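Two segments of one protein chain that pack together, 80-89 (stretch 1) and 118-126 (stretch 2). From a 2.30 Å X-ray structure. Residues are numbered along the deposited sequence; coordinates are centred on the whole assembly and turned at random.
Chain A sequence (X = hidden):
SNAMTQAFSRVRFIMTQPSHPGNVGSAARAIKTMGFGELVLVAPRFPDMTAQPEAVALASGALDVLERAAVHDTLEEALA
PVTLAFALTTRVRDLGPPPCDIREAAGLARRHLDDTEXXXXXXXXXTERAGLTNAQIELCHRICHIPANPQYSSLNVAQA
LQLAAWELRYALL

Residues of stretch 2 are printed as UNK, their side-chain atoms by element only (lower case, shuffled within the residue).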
# COMPACT_ATOMS: atom_id res chain seq x y z
N ALA A 80 -16.76 19.90 7.65
CA ALA A 80 -18.18 20.28 7.76
C ALA A 80 -19.11 19.21 7.19
O ALA A 80 -20.06 18.85 7.85
CB ALA A 80 -18.47 21.65 7.14
N PRO A 81 -18.86 18.68 5.99
CA PRO A 81 -19.88 17.70 5.59
C PRO A 81 -19.58 16.26 6.06
O PRO A 81 -20.28 15.32 5.71
CB PRO A 81 -19.87 17.77 4.05
CG PRO A 81 -18.65 18.61 3.67
CD PRO A 81 -17.87 18.91 4.92
N VAL A 82 -18.60 16.07 6.90
CA VAL A 82 -18.23 14.72 7.21
C VAL A 82 -18.95 14.21 8.43
O VAL A 82 -18.93 14.86 9.46
CB VAL A 82 -16.72 14.59 7.40
CG1 VAL A 82 -16.38 13.17 7.87
CG2 VAL A 82 -16.01 14.94 6.07
N THR A 83 -19.55 13.02 8.34
CA THR A 83 -20.23 12.42 9.48
C THR A 83 -19.39 11.44 10.31
O THR A 83 -19.70 11.21 11.47
CB THR A 83 -21.58 11.78 9.09
OG1 THR A 83 -21.39 10.78 8.08
CG2 THR A 83 -22.54 12.82 8.57
N LEU A 84 -18.33 10.90 9.72
CA LEU A 84 -17.42 9.99 10.43
C LEU A 84 -15.98 10.21 9.91
O LEU A 84 -15.68 9.93 8.75
CB LEU A 84 -17.84 8.53 10.24
CG LEU A 84 -16.87 7.52 10.87
CD1 LEU A 84 -16.72 7.76 12.37
CD2 LEU A 84 -17.25 6.03 10.57
N ALA A 85 -15.12 10.73 10.77
CA ALA A 85 -13.82 11.12 10.33
C ALA A 85 -12.78 10.42 11.14
O ALA A 85 -12.80 10.50 12.36
CB ALA A 85 -13.63 12.62 10.43
N PHE A 86 -11.86 9.75 10.46
CA PHE A 86 -10.73 9.13 11.16
C PHE A 86 -9.46 9.95 11.08
O PHE A 86 -9.02 10.35 9.99
CB PHE A 86 -10.44 7.73 10.61
CG PHE A 86 -11.53 6.77 10.86
CD1 PHE A 86 -11.55 6.05 12.05
CD2 PHE A 86 -12.55 6.59 9.93
CE1 PHE A 86 -12.57 5.12 12.28
CE2 PHE A 86 -13.58 5.67 10.15
CZ PHE A 86 -13.59 4.94 11.33
N ALA A 87 -8.88 10.22 12.24
CA ALA A 87 -7.53 10.76 12.27
C ALA A 87 -6.51 9.62 12.08
O ALA A 87 -6.34 8.78 12.97
CB ALA A 87 -7.28 11.45 13.58
N LEU A 88 -5.81 9.61 10.96
CA LEU A 88 -4.77 8.61 10.70
C LEU A 88 -3.38 8.97 11.26
O LEU A 88 -2.80 10.01 10.93
CB LEU A 88 -4.68 8.36 9.20
CG LEU A 88 -3.99 7.05 8.82
CD1 LEU A 88 -4.23 6.03 9.91
CD2 LEU A 88 -4.51 6.54 7.51
N THR A 89 -2.83 8.11 12.09
CA THR A 89 -1.53 8.40 12.69
C THR A 89 -0.49 7.26 12.60
O THR A 89 -0.79 6.11 12.18
CB THR A 89 -1.70 8.73 14.15
OG1 THR A 89 -1.95 7.52 14.88
CG2 THR A 89 -2.88 9.68 14.35
N UNK A 118 -26.89 9.48 3.87
CA UNK A 118 -25.90 10.37 3.29
C UNK A 118 -24.72 10.64 4.22
O UNK A 118 -24.17 11.74 4.23
c UNK A 118 -26.57 11.68 2.83
N UNK A 119 -24.33 9.63 5.00
CA UNK A 119 -23.11 9.70 5.78
C UNK A 119 -21.90 9.90 4.88
O UNK A 119 -21.90 9.56 3.71
N UNK A 120 -20.87 10.51 5.44
CA UNK A 120 -19.68 10.78 4.69
C UNK A 120 -18.54 10.41 5.57
O UNK A 120 -18.51 10.76 6.76
c UNK A 120 -19.53 12.26 4.34
c UNK A 120 -20.65 12.67 3.45
c UNK A 120 -18.18 12.49 3.65
N UNK A 121 -17.58 9.70 4.99
CA UNK A 121 -16.47 9.22 5.78
C UNK A 121 -15.23 9.92 5.32
O UNK A 121 -15.00 10.09 4.11
c UNK A 121 -16.28 7.67 5.67
c UNK A 121 -14.95 7.24 6.27
c UNK A 121 -17.40 6.97 6.37
N UNK A 122 -14.41 10.34 6.27
CA UNK A 122 -13.14 10.91 5.90
C UNK A 122 -12.02 10.26 6.65
O UNK A 122 -12.13 9.92 7.85
c UNK A 122 -13.11 12.46 6.10
N UNK A 123 -10.93 10.09 5.91
CA UNK A 123 -9.63 9.77 6.46
C UNK A 123 -8.78 11.00 6.45
O UNK A 123 -8.61 11.62 5.41
c UNK A 123 -9.85 7.53 5.42
c UNK A 123 -8.94 8.74 5.58
c UNK A 123 -7.63 8.27 6.27
c UNK A 123 -10.16 6.87 6.74
N UNK A 124 -8.22 11.34 7.60
CA UNK A 124 -7.42 12.55 7.78
C UNK A 124 -5.94 12.29 8.07
O UNK A 124 -5.59 11.72 9.11
c UNK A 124 -9.49 13.62 8.79
c UNK A 124 -7.99 13.38 8.97
c UNK A 124 -7.24 14.73 9.13
N UNK A 125 -5.07 12.74 7.18
CA UNK A 125 -3.61 12.58 7.34
C UNK A 125 -2.82 13.86 7.52
O UNK A 125 -3.03 14.84 6.80
c UNK A 125 -3.03 11.96 6.09
c UNK A 125 -2.45 9.84 4.94
c UNK A 125 -4.77 10.88 4.73
c UNK A 125 -3.58 10.63 5.65
N UNK A 126 -1.85 13.82 8.43
CA UNK A 126 -0.84 14.86 8.52
C UNK A 126 0.33 14.57 7.59
O UNK A 126 0.21 13.74 6.72

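Position 118 carries one side-chain carbon and nothing beyond it. That carbon stays well clear of stretch 1. A lone CB means alanine, Ala118.

Position 119 has no side-chain atoms, so it is glycine, Gly119. Its CA lies 3.1 Å from Thr83 OG1. A CB in ideal geometry at 119 would sit 3.2 Å from Thr83 OG1, which is tight.

Position 120 has three carbons, one carrying the other two. Its backbone N donates a hydrogen bond to Thr83 OG1 (2.7 Å), and its CB lies 3.4 Å from Pro81 O. A fork at CB with two methyls and no oxygen is valine, Val120. Its CG1 is 4.1 Å from Val82 CG2. Its O accepts from Thr83 N (2.9 Å) and Leu84 N (3.0 Å).

Position 121 shows the same three-carbon fork. It lies beside Leu84 and near the edge of the Phe86 ring. It is valine, Val121, with CG2 4.2 Å from Leu84 CB and CG1 4.4 Å from Phe86 CE2. Its CA makes a CA-H...O contact of 3.2 Å with Leu84 O.

Position 122 has a single carbon, its CB, 3.8 Å from Val82 CG1 and 4.4 Å from Ala85 CB. It is alanine, Ala122. Small side chains meet here, and the paired CA atoms of Ala85 and Ala122 are only 4.5 Å apart.

Position 123 has four carbons, forked at the first, with one arm two carbons long. They touch Phe86 and Leu88. This is isoleucine, Ile123. Its CD1 is 4.0 Å from Phe86 CB, and its CG2 is 3.8 Å from Leu88 CD2.

Position 124 has three carbons forked at the first, on the same face as Ala87. Its CB lies 3.4 Å from Phe86 O. It is valine, Val124.

Position 125 has four carbons forked at the second, beside Leu88. It is leucine, Leu125, with CG 4.4 Å from Leu88 CB.

Position 126 has no side-chain atoms and is glycine, Gly126.

The contact is a pair of parallel strands, their axes 16° apart. Leu84 O accepts from Ala122 N (2.8 Å), and Ala122 O accepts from Phe86 N (2.6 Å). Phe86 O then accepts from Val124 N (2.7 Å), and Val124 O from Leu88 N (2.8 Å). The even-numbered residues of both strands therefore carry the ladder. Leu84, Phe86, Val121 and Ile123 share one face; Ala85, Ala87, Ala122 and Val124 share the other. Together the stretches bury 633 Å².

Stretch 2 118-126: AGVVAIVLG
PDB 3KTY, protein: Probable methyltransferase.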